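Local coordinates for glycerol-3-phosphate dehydrogenase [NAD(+)] (Dunaliella salina, PDB 6IUY), which probably interconverts sn-glycerol 3-phosphate and dihydroxyacetone phosphate using NAD, in a di-domain chain that enables direct conversion of dihydroxyacetone phosphate to glycerol, at residues 296-301 with 306-311; 265-270 with 414-419; 281-286 with 290-295. All blocks are in the same frame, centred on the assembly; numbering follows the deposited sequence.

Contact 1 (296-301 with 306-311). With NAD (nicotinamide-adenine-dinucleotide), chain C.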
loop_
_atom_site.group_PDB
_atom_site.type_symbol
_atom_site.label_atom_id
_atom_site.label_comp_id
_atom_site.label_asym_id
_atom_site.label_seq_id
_atom_site.Cartn_x
_atom_site.Cartn_y
_atom_site.Cartn_z
ATOM N N MET A 296 25.527 9.166 23.387
ATOM C CA MET A 296 25.685 8.435 22.141
ATOM C C MET A 296 26.947 7.600 22.185
ATOM O O MET A 296 28.039 8.147 22.280
ATOM C CB MET A 296 25.713 9.402 20.947
ATOM C CG MET A 296 26.242 8.796 19.653
ATOM S SD MET A 296 25.875 9.821 18.200
ATOM C CE MET A 296 27.027 11.199 18.387
ATOM N N TRP A 297 26.803 6.279 22.109
ATOM C CA TRP A 297 27.963 5.410 21.915
ATOM C C TRP A 297 28.528 5.544 20.517
ATOM O O TRP A 297 27.813 5.357 19.501
ATOM C CB TRP A 297 27.612 3.960 22.171
ATOM C CG TRP A 297 28.761 3.000 21.898
ATOM C CD1 TRP A 297 29.937 2.910 22.588
ATOM C CD2 TRP A 297 28.818 1.987 20.882
ATOM N NE1 TRP A 297 30.722 1.907 22.068
ATOM C CE2 TRP A 297 30.061 1.331 21.013
ATOM C CE3 TRP A 297 27.938 1.575 19.870
ATOM C CZ2 TRP A 297 30.444 0.275 20.180
ATOM C CZ3 TRP A 297 28.318 0.530 19.041
ATOM C CH2 TRP A 297 29.562 -0.107 19.200
ATOM N N VAL A 298 29.817 5.876 20.473
ATOM C CA VAL A 298 30.570 6.021 19.238
ATOM C C VAL A 298 31.650 4.961 19.170
ATOM O O VAL A 298 32.636 5.044 19.895
ATOM C CB VAL A 298 31.236 7.398 19.129
ATOM C CG1 VAL A 298 31.906 7.569 17.760
ATOM C CG2 VAL A 298 30.229 8.515 19.374
ATOM N N HIS A 299 31.471 3.963 18.311
ATOM C CA HIS A 299 32.493 2.945 18.108
ATOM C C HIS A 299 33.834 3.592 17.788
ATOM O O HIS A 299 33.901 4.494 16.952
ATOM C CB HIS A 299 32.100 2.011 16.976
ATOM C CG HIS A 299 33.143 0.994 16.645
ATOM N ND1 HIS A 299 33.934 1.073 15.510
ATOM C CD2 HIS A 299 33.527 -0.134 17.284
ATOM C CE1 HIS A 299 34.756 0.042 15.475
ATOM N NE2 HIS A 299 34.526 -0.708 16.540
ATOM N N GLU A 300 34.896 3.155 18.463
ATOM C CA GLU A 300 36.217 3.733 18.221
ATOM C C GLU A 300 36.844 3.080 17.015
ATOM O O GLU A 300 36.920 1.865 16.936
ATOM C CB GLU A 300 37.127 3.562 19.432
ATOM C CG GLU A 300 38.474 4.226 19.269
ATOM C CD GLU A 300 39.353 4.102 20.520
ATOM O OE1 GLU A 300 40.258 3.249 20.523
ATOM O OE2 GLU A 300 39.142 4.855 21.494
ATOM N N GLU A 301 37.306 3.884 16.071
ATOM C CA GLU A 301 37.968 3.337 14.893
ATOM C C GLU A 301 39.454 3.641 14.977
ATOM O O GLU A 301 39.840 4.705 15.485
ATOM C CB GLU A 301 37.351 3.915 13.606
ATOM C CG GLU A 301 35.872 3.617 13.502
ATOM C CD GLU A 301 35.214 4.225 12.262
ATOM O OE1 GLU A 301 35.314 3.638 11.163
ATOM O OE2 GLU A 301 34.592 5.285 12.407
ATOM N N ARG A 306 40.519 8.172 19.878
ATOM C CA ARG A 306 39.795 8.932 20.876
ATOM C C ARG A 306 39.448 10.325 20.411
ATOM O O ARG A 306 38.577 10.990 20.968
ATOM C CB ARG A 306 40.636 9.024 22.156
ATOM C CG ARG A 306 39.962 9.772 23.282
ATOM C CD ARG A 306 39.360 8.802 24.285
ATOM N NE ARG A 306 37.980 9.128 24.669
ATOM C CZ ARG A 306 36.982 8.247 24.636
ATOM N NH1 ARG A 306 37.226 7.006 24.236
ATOM N NH2 ARG A 306 35.744 8.597 25.008
ATOM N N ASN A 307 40.161 10.790 19.404
ATOM C CA ASN A 307 39.984 12.156 18.937
ATOM C C ASN A 307 38.584 12.431 18.361
ATOM O O ASN A 307 38.070 13.548 18.430
ATOM C CB ASN A 307 41.069 12.451 17.905
ATOM C CG ASN A 307 42.475 12.320 18.494
ATOM O OD1 ASN A 307 42.991 13.274 19.054
ATOM N ND2 ASN A 307 43.088 11.135 18.367
ATOM N N LEU A 308 37.953 11.399 17.831
ATOM C CA LEU A 308 36.607 11.536 17.259
ATOM C C LEU A 308 35.605 11.916 18.322
ATOM O O LEU A 308 34.840 12.882 18.167
ATOM C CB LEU A 308 36.169 10.233 16.603
ATOM C CG LEU A 308 34.799 10.198 15.931
ATOM C CD1 LEU A 308 34.656 11.365 14.964
ATOM C CD2 LEU A 308 34.649 8.873 15.194
ATOM N N ILE A 309 35.608 11.118 19.393
ATOM C CA ILE A 309 34.714 11.292 20.532
ATOM C C ILE A 309 34.889 12.699 21.083
ATOM O O ILE A 309 33.905 13.411 21.299
ATOM C CB ILE A 309 34.996 10.227 21.609
ATOM C CG1 ILE A 309 34.476 8.863 21.151
ATOM C CG2 ILE A 309 34.384 10.610 22.939
ATOM C CD1 ILE A 309 35.341 8.175 20.082
ATOM N N GLU A 310 36.146 13.119 21.250
ATOM C CA GLU A 310 36.461 14.437 21.812
ATOM C C GLU A 310 36.034 15.566 20.888
ATOM O O GLU A 310 35.668 16.654 21.332
ATOM C CB GLU A 310 37.963 14.541 22.110
ATOM C CG GLU A 310 38.474 13.441 23.074
ATOM C CD GLU A 310 39.997 13.457 23.288
ATOM O OE1 GLU A 310 40.676 14.359 22.768
ATOM O OE2 GLU A 310 40.514 12.559 23.985
ATOM N N TYR A 311 36.071 15.312 19.588
ATOM C CA TYR A 311 35.648 16.331 18.633
ATOM C C TYR A 311 34.125 16.477 18.758
ATOM O O TYR A 311 33.588 17.586 18.812
ATOM C CB TYR A 311 36.081 15.952 17.206
ATOM C CG TYR A 311 35.706 16.989 16.154
ATOM C CD1 TYR A 311 36.650 17.898 15.658
ATOM C CD2 TYR A 311 34.411 17.066 15.671
ATOM C CE1 TYR A 311 36.302 18.841 14.704
ATOM C CE2 TYR A 311 34.059 17.996 14.726
ATOM C CZ TYR A 311 34.997 18.887 14.245
ATOM O OH TYR A 311 34.605 19.805 13.292
HETATM P PA NAD C . 26.596 4.225 8.623
HETATM O O1A NAD C . 26.819 5.679 8.537
HETATM O O2A NAD C . 26.135 3.583 7.322
HETATM O O5B NAD C . 27.965 3.458 9.059
HETATM C C5B NAD C . 28.985 4.158 9.786
HETATM C C4B NAD C . 29.130 3.549 11.204
HETATM O O4B NAD C . 29.609 2.338 11.117
HETATM C C3B NAD C . 30.189 4.329 11.987
HETATM O O3B NAD C . 29.652 5.159 12.910
HETATM C C2B NAD C . 31.030 3.239 12.680
HETATM O O2B NAD C . 31.221 3.626 14.111
HETATM C C1B NAD C . 30.326 2.168 12.540
HETATM N N9A NAD C . 31.170 1.050 12.549
HETATM C C8A NAD C . 32.187 0.747 11.710
HETATM N N7A NAD C . 32.708 -0.432 12.117
HETATM C C5A NAD C . 32.032 -0.852 13.219
HETATM C C6A NAD C . 32.161 -1.961 14.036
HETATM N N6A NAD C . 33.117 -3.006 13.903
HETATM N N1A NAD C . 31.326 -2.135 15.068
HETATM C C2A NAD C . 30.361 -1.204 15.315
HETATM N N3A NAD C . 30.238 -0.111 14.527
HETATM C C4A NAD C . 31.077 0.059 13.481
HETATM O O3 NAD C . 25.495 3.971 9.764
HETATM P PN NAD C . 24.000 4.547 9.817
HETATM O O1N NAD C . 23.765 5.560 8.711
HETATM O O2N NAD C . 23.721 5.193 11.155
HETATM O O5D NAD C . 23.031 3.333 9.538
HETATM C C5D NAD C . 22.864 2.293 10.484
HETATM C C4D NAD C . 21.478 1.679 10.245
HETATM O O4D NAD C . 20.599 2.623 9.961
HETATM C C3D NAD C . 21.547 0.786 9.023
HETATM O O3D NAD C . 20.948 -0.384 9.307
HETATM C C2D NAD C . 20.760 1.548 7.920
HETATM O O2D NAD C . 20.234 0.535 6.968
HETATM C C1D NAD C . 19.847 2.194 8.589
HETATM N N1N NAD C . 19.346 3.399 7.959
HETATM C C2N NAD C . 20.176 4.309 7.338
HETATM C C3N NAD C . 19.646 5.456 6.749
HETATM C C7N NAD C . 20.605 6.436 6.040
HETATM O O7N NAD C . 20.170 7.283 5.285
HETATM N N7N NAD C . 22.018 6.331 6.307
HETATM C C4N NAD C . 18.291 5.708 6.781
HETATM C C5N NAD C . 17.455 4.815 7.429
HETATM C C6N NAD C . 17.998 3.674 8.020
#
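Arg-306 brings NH1 to carboxylate OE2 of Glu-300 in a long salt bridge of 4.0 Å. The two side chains cross at about a right angle; at that length, and with the planes 66° apart, the pair is probably a loose electrostatic one. NH1 has its stronger partner in Ser-335 OG, and one guanidinium face lies against CB of Ile-309. Leu-308 supplies the first apolar touch: its CD2 meets CG1 of Val-298 at 4.0 Å. One turn on from Arg-306, Ile-309 slides past the same valine in the opposite direction, its CG1 lying 4.1 Å from Val-298 CB. Val-298, short and branched at CB, suits this spot because it offers hydrocarbon to both helix residues; CG1, anti to the backbone N (chi1 -174°), is the methyl turned to Leu-308. Its neighbour His-299 points away from the helix and lays one ring face over the NAD adenine, with ND1 3.5 Å from C5A; a flat ring suits a flat base. The contact thus joins strand 293-297 to helix 307-315 in a beta-alpha-beta unit completed by strand 331-334, while Ile-312 and Ser-264 also touch Val-298 and Ile-320 touches Leu-308.

Contact 2 (265-270 with 414-419). With NAD (nicotinamide-adenine-dinucleotide), chain C.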
loop_
_atom_site.group_PDB
_atom_site.type_symbol
_atom_site.label_atom_id
_atom_site.label_comp_id
_atom_site.label_asym_id
_atom_site.label_seq_id
_atom_site.Cartn_x
_atom_site.Cartn_y
_atom_site.Cartn_z
ATOM N N GLY A 265 26.447 6.540 13.253
ATOM C CA GLY A 265 26.642 6.753 11.835
ATOM C C GLY A 265 25.783 7.892 11.342
ATOM O O GLY A 265 25.283 8.712 12.122
ATOM N N ALA A 266 25.605 7.937 10.026
ATOM C CA ALA A 266 24.879 9.016 9.393
ATOM C C ALA A 266 23.477 9.152 9.970
ATOM O O ALA A 266 23.084 10.229 10.378
ATOM C CB ALA A 266 24.824 8.784 7.862
ATOM N N TRP A 267 22.735 8.054 10.000
ATOM C CA TRP A 267 21.341 8.051 10.460
ATOM C C TRP A 267 21.284 8.078 11.988
ATOM O O TRP A 267 20.429 8.739 12.591
ATOM C CB TRP A 267 20.616 6.814 9.889
ATOM C CG TRP A 267 19.140 6.657 10.271
ATOM C CD1 TRP A 267 18.532 5.511 10.727
ATOM C CD2 TRP A 267 18.111 7.652 10.212
ATOM N NE1 TRP A 267 17.190 5.741 10.943
ATOM C CE2 TRP A 267 16.908 7.043 10.635
ATOM C CE3 TRP A 267 18.084 8.997 9.836
ATOM C CZ2 TRP A 267 15.699 7.744 10.717
ATOM C CZ3 TRP A 267 16.884 9.683 9.903
ATOM C CH2 TRP A 267 15.707 9.054 10.342
ATOM N N ALA A 268 22.203 7.365 12.621
ATOM C CA ALA A 268 22.288 7.435 14.080
ATOM C C ALA A 268 22.428 8.884 14.518
ATOM O O ALA A 268 21.652 9.345 15.361
ATOM C CB ALA A 268 23.427 6.596 14.596
ATOM N N CYS A 269 23.357 9.631 13.913
ATOM C CA CYS A 269 23.555 11.033 14.304
ATOM C C CYS A 269 22.387 11.950 13.949
ATOM O O CYS A 269 22.107 12.906 14.693
ATOM C CB CYS A 269 24.832 11.614 13.683
ATOM S SG CYS A 269 26.382 10.892 14.323
ATOM N N THR A 270 21.704 11.735 12.821
ATOM C CA THR A 270 20.660 12.711 12.537
ATOM C C THR A 270 19.491 12.311 13.425
ATOM O O THR A 270 18.769 13.164 13.905
ATOM C CB THR A 270 20.262 12.847 11.018
ATOM O OG1 THR A 270 18.905 12.430 10.795
ATOM C CG2 THR A 270 21.228 12.138 10.084
ATOM N N GLY A 414 20.812 12.462 5.396
ATOM C CA GLY A 414 21.383 13.778 5.148
ATOM C C GLY A 414 20.336 14.866 5.056
ATOM O O GLY A 414 20.522 15.972 5.568
ATOM N N ASP A 415 19.220 14.541 4.406
ATOM C CA ASP A 415 18.125 15.485 4.212
ATOM C C ASP A 415 17.300 15.779 5.475
ATOM O O ASP A 415 16.869 16.904 5.716
ATOM C CB ASP A 415 17.219 14.950 3.114
ATOM C CG ASP A 415 17.929 14.869 1.785
ATOM O OD1 ASP A 415 18.589 15.869 1.410
ATOM O OD2 ASP A 415 17.856 13.804 1.131
ATOM N N ILE A 416 17.058 14.752 6.263
ATOM C CA ILE A 416 16.395 14.925 7.551
ATOM C C ILE A 416 17.304 15.702 8.503
ATOM O O ILE A 416 16.837 16.512 9.296
ATOM C CB ILE A 416 16.019 13.569 8.129
ATOM C CG1 ILE A 416 15.025 12.891 7.181
ATOM C CG2 ILE A 416 15.467 13.699 9.531
ATOM C CD1 ILE A 416 14.871 11.380 7.416
ATOM N N ALA A 417 18.610 15.487 8.402
ATOM C CA ALA A 417 19.564 16.239 9.226
ATOM C C ALA A 417 19.500 17.730 8.899
ATOM O O ALA A 417 19.899 18.574 9.699
ATOM C CB ALA A 417 20.985 15.712 9.020
ATOM N N LYS A 418 18.987 18.052 7.717
ATOM C CA LYS A 418 18.857 19.441 7.307
ATOM C C LYS A 418 17.430 19.912 7.541
ATOM O O LYS A 418 17.062 21.027 7.175
ATOM C CB LYS A 418 19.267 19.604 5.845
ATOM C CG LYS A 418 20.788 19.596 5.672
ATOM C CD LYS A 418 21.224 18.936 4.395
ATOM C CE LYS A 418 20.743 19.726 3.199
ATOM N NZ LYS A 418 21.100 19.081 1.903
ATOM N N GLU A 419 16.634 19.042 8.154
ATOM C CA GLU A 419 15.267 19.365 8.540
ATOM C C GLU A 419 14.310 19.546 7.359
ATOM O O GLU A 419 13.321 20.280 7.457
ATOM C CB GLU A 419 15.265 20.628 9.417
ATOM C CG GLU A 419 16.141 20.490 10.675
ATOM C CD GLU A 419 15.904 21.584 11.715
ATOM O OE1 GLU A 419 15.183 22.564 11.415
ATOM O OE2 GLU A 419 16.432 21.449 12.844
HETATM P PA NAD C . 26.596 4.225 8.623
HETATM O O1A NAD C . 26.819 5.679 8.537
HETATM O O2A NAD C . 26.135 3.583 7.322
HETATM O O5B NAD C . 27.965 3.458 9.059
HETATM C C5B NAD C . 28.985 4.158 9.786
HETATM C C4B NAD C . 29.130 3.549 11.204
HETATM O O4B NAD C . 29.609 2.338 11.117
HETATM C C3B NAD C . 30.189 4.329 11.987
HETATM O O3B NAD C . 29.652 5.159 12.910
HETATM C C2B NAD C . 31.030 3.239 12.680
HETATM O O2B NAD C . 31.221 3.626 14.111
HETATM C C1B NAD C . 30.326 2.168 12.540
HETATM N N9A NAD C . 31.170 1.050 12.549
HETATM C C8A NAD C . 32.187 0.747 11.710
HETATM N N7A NAD C . 32.708 -0.432 12.117
HETATM C C5A NAD C . 32.032 -0.852 13.219
HETATM C C6A NAD C . 32.161 -1.961 14.036
HETATM N N6A NAD C . 33.117 -3.006 13.903
HETATM N N1A NAD C . 31.326 -2.135 15.068
HETATM C C2A NAD C . 30.361 -1.204 15.315
HETATM N N3A NAD C . 30.238 -0.111 14.527
HETATM C C4A NAD C . 31.077 0.059 13.481
HETATM O O3 NAD C . 25.495 3.971 9.764
HETATM P PN NAD C . 24.000 4.547 9.817
HETATM O O1N NAD C . 23.765 5.560 8.711
HETATM O O2N NAD C . 23.721 5.193 11.155
HETATM O O5D NAD C . 23.031 3.333 9.538
HETATM C C5D NAD C . 22.864 2.293 10.484
HETATM C C4D NAD C . 21.478 1.679 10.245
HETATM O O4D NAD C . 20.599 2.623 9.961
HETATM C C3D NAD C . 21.547 0.786 9.023
HETATM O O3D NAD C . 20.948 -0.384 9.307
HETATM C C2D NAD C . 20.760 1.548 7.920
HETATM O O2D NAD C . 20.234 0.535 6.968
HETATM C C1D NAD C . 19.847 2.194 8.589
HETATM N N1N NAD C . 19.346 3.399 7.959
HETATM C C2N NAD C . 20.176 4.309 7.338
HETATM C C3N NAD C . 19.646 5.456 6.749
HETATM C C7N NAD C . 20.605 6.436 6.040
HETATM O O7N NAD C . 20.170 7.283 5.285
HETATM N N7N NAD C . 22.018 6.331 6.307
HETATM C C4N NAD C . 18.291 5.708 6.781
HETATM C C5N NAD C . 17.455 4.815 7.429
HETATM C C6N NAD C . 17.998 3.674 8.020
#
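Oxygen O2N of the NAD pyrophosphate is gripped by two successive backbone amides: Ala-268 N at 3.0 Å and nearly straight (164°), and Trp-267 N at 3.2 Å in a weak, bent bond. Trp-267 N gives its better bond to O1N (3.0 Å, 167°), and Ala-266 N binds O1A on the other phosphate at 3.0 Å. These amides belong to the first turn of helix 266-282, whose dipole probably helps to stabilise the phosphate charge. Gly-265, at the N-cap, suits its place because a CB there would collide with the bridging O3. This is the glycine-rich turn of a Rossmann-type dinucleotide site.

Trp-267 joins cofactor and protein. With CG anti to the backbone N (chi1 -180°), the indole lays one face against the nicotinamide, and Trp-267 CD1 lies 3.3 Å from C6N of the cofactor. The far end of its six-membered ring receives a methyl, Trp-267 CZ3 being 3.6 Å from Ile-416 CD1. An alanine here would keep the amide but remove the indole, and would probably leave the nicotinamide freer to shift and Ile-416 CD1 without its mate. One turn later Thr-270 meets Ala-417, CB to CB 3.6 Å, a spacing that suits a methyl-sized partner. Buried Thr-270 OG1 has no partner in the model, but the rotamer is doubtful, since CG2 clashes with Ala-266 O.

A Schellman motif at Glu-419, with positive phi, takes the chain out of the last turn; the Glu-419 carboxylate pairs with Arg-273. Helix 413-416 lies against the start of helix 266-282, whose Met-274, together with Phe-446 of strand 446-451, touches both Trp-267 and Ile-416, and Asn-482 of the second subunit packs on Ile-416.

Contact 3 (281-286 with 290-295)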
loop_
_atom_site.group_PDB
_atom_site.type_symbol
_atom_site.label_atom_id
_atom_site.label_comp_id
_atom_site.label_asym_id
_atom_site.label_seq_id
_atom_site.Cartn_x
_atom_site.Cartn_y
_atom_site.Cartn_z
ATOM N N GLU A 281 13.482 20.123 24.834
ATOM C CA GLU A 281 12.165 20.741 24.979
ATOM C C GLU A 281 11.498 20.246 26.257
ATOM O O GLU A 281 11.001 21.046 27.042
ATOM C CB GLU A 281 11.279 20.455 23.756
ATOM C CG GLU A 281 11.474 21.436 22.603
ATOM C CD GLU A 281 10.933 20.924 21.248
ATOM O OE1 GLU A 281 10.482 19.751 21.148
ATOM O OE2 GLU A 281 10.970 21.708 20.271
ATOM N N ALA A 282 11.527 18.935 26.485
ATOM C CA ALA A 282 10.862 18.349 27.643
ATOM C C ALA A 282 11.457 18.836 28.971
ATOM O O ALA A 282 10.744 18.934 29.975
ATOM C CB ALA A 282 10.916 16.812 27.577
ATOM N N ALA A 283 12.753 19.137 28.992
ATOM C CA ALA A 283 13.395 19.504 30.259
ATOM C C ALA A 283 13.116 20.948 30.662
ATOM O O ALA A 283 13.382 21.327 31.797
ATOM C CB ALA A 283 14.901 19.249 30.200
ATOM N N GLN A 284 12.562 21.743 29.752
ATOM C CA GLN A 284 12.171 23.122 30.050
ATOM C C GLN A 284 10.891 23.218 30.878
ATOM O O GLN A 284 10.429 24.320 31.206
ATOM C CB GLN A 284 11.968 23.913 28.761
ATOM C CG GLN A 284 13.245 24.349 28.070
ATOM C CD GLN A 284 12.986 24.844 26.656
ATOM O OE1 GLN A 284 11.888 25.307 26.335
ATOM N NE2 GLN A 284 13.998 24.734 25.800
ATOM N N LEU A 285 10.306 22.064 31.190
ATOM C CA LEU A 285 9.089 21.996 31.996
ATOM C C LEU A 285 9.365 21.141 33.218
ATOM O O LEU A 285 10.225 20.262 33.171
ATOM C CB LEU A 285 7.918 21.419 31.200
ATOM C CG LEU A 285 7.167 22.280 30.184
ATOM C CD1 LEU A 285 6.919 23.683 30.731
ATOM C CD2 LEU A 285 7.862 22.325 28.831
ATOM N N PRO A 286 8.626 21.391 34.313
ATOM C CA PRO A 286 8.885 20.781 35.625
ATOM C C PRO A 286 9.007 19.242 35.648
ATOM O O PRO A 286 10.032 18.719 36.094
ATOM C CB PRO A 286 7.684 21.248 36.454
ATOM C CG PRO A 286 7.328 22.577 35.851
ATOM C CD PRO A 286 7.551 22.400 34.374
ATOM N N PHE A 290 12.001 13.146 30.128
ATOM C CA PHE A 290 13.357 12.795 29.651
ATOM C C PHE A 290 14.494 13.571 30.336
ATOM O O PHE A 290 14.373 14.775 30.598
ATOM C CB PHE A 290 13.498 13.022 28.134
ATOM C CG PHE A 290 12.490 12.291 27.318
ATOM C CD1 PHE A 290 12.518 10.920 27.245
ATOM C CD2 PHE A 290 11.528 12.981 26.603
ATOM C CE1 PHE A 290 11.597 10.247 26.505
ATOM C CE2 PHE A 290 10.603 12.310 25.854
ATOM C CZ PHE A 290 10.633 10.946 25.806
ATOM N N GLU A 291 15.603 12.880 30.585
ATOM C CA GLU A 291 16.861 13.554 30.916
ATOM C C GLU A 291 17.246 14.457 29.753
ATOM O O GLU A 291 17.054 14.083 28.596
ATOM C CB GLU A 291 17.977 12.544 31.197
ATOM C CG GLU A 291 18.100 12.134 32.653
ATOM C CD GLU A 291 18.307 13.331 33.583
ATOM O OE1 GLU A 291 19.193 14.172 33.302
ATOM O OE2 GLU A 291 17.574 13.442 34.594
ATOM N N LYS A 292 17.770 15.643 30.046
ATOM C CA LYS A 292 18.115 16.582 28.986
ATOM C C LYS A 292 19.233 16.043 28.108
ATOM O O LYS A 292 19.213 16.192 26.883
ATOM C CB LYS A 292 18.526 17.939 29.553
ATOM C CG LYS A 292 18.831 18.948 28.456
ATOM C CD LYS A 292 19.208 20.313 29.010
ATOM C CE LYS A 292 19.395 21.322 27.889
ATOM N NZ LYS A 292 19.644 22.702 28.413
ATOM N N GLU A 293 20.197 15.389 28.740
ATOM C CA GLU A 293 21.364 14.909 28.028
ATOM C C GLU A 293 21.184 13.531 27.400
ATOM O O GLU A 293 20.781 12.569 28.064
ATOM C CB GLU A 293 22.564 14.888 28.966
ATOM C CG GLU A 293 23.783 14.197 28.370
ATOM C CD GLU A 293 25.020 14.328 29.258
ATOM O OE1 GLU A 293 25.599 15.432 29.274
ATOM O OE2 GLU A 293 25.405 13.338 29.924
ATOM N N VAL A 294 21.535 13.425 26.123
ATOM C CA VAL A 294 21.448 12.148 25.432
ATOM C C VAL A 294 22.834 11.592 25.241
ATOM O O VAL A 294 23.707 12.284 24.739
ATOM C CB VAL A 294 20.777 12.284 24.031
ATOM C CG1 VAL A 294 20.677 10.933 23.363
ATOM C CG2 VAL A 294 19.429 12.907 24.146
ATOM N N THR A 295 23.030 10.323 25.564
ATOM C CA THR A 295 24.346 9.746 25.438
ATOM C C THR A 295 24.414 9.030 24.099
ATOM O O THR A 295 23.448 8.383 23.696
ATOM C CB THR A 295 24.628 8.794 26.619
ATOM O OG1 THR A 295 24.624 9.558 27.825
ATOM C CG2 THR A 295 25.951 8.136 26.491
#
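Phe-290 turns the edge of its ring to Ala-282, whose CB lies near the ring plane, 4.0 Å from CD2. With CG beside the backbone N (chi1 -56°), the ring offers this edge to the helix residue while its other neighbours, Leu-436, Gln-439 and Leu-440 of helix 431-441 and Val-259 of strand 257-262, help to bury it. A large aromatic suits a place where two helices and a sheet meet, whereas the alanine is small enough to let the ring lie close to the backbone of the helix. Ala-283 makes the second touch, its CB 3.9 Å from CB of Lys-292. Here only the root of the lysine is used: CG stands anti to the backbone N (chi1 -178°) and the remaining chain runs on extended, consistent with its exposed position. The backbone of Lys-292, where the chain turns a corner, is held by Thr-279 OG1 and Asn-330 ND2, both hydrogen-bonded to its O. A type I turn from Ala-282 to Leu-285 carries the chain on from helix 266-282, and it returns to strand 293-297 beside and parallel to strand 257-262: the first beta-alpha-beta crossover of a Rossmann fold, at the end away from the annotated sites.

Overall arrangement
All three contacts lie in the NAD-binding domain, and contacts 1 and 3 are both nested in the long loop closed by contact 2. Helix 266-282 links contacts 2 and 3, whose centres are about 21 Å apart: its start faces the cofactor, its far part leads to the turn into the next strand. Strand 293-297 then runs from contact 3 to contact 1, about 23 Å between centres. Contacts 1 and 2, with centres about 17 Å apart, touch through Met-296 SD and Cys-269 SG (4.1 Å) and share one NAD, contact 1 at the adenine and contact 2 at the pyrophosphate and nicotinamide. The side chain of Trp-267 lies about 6 Å from the bound dihydroxyacetone phosphate, placing contact 2 beside the substrate pocket.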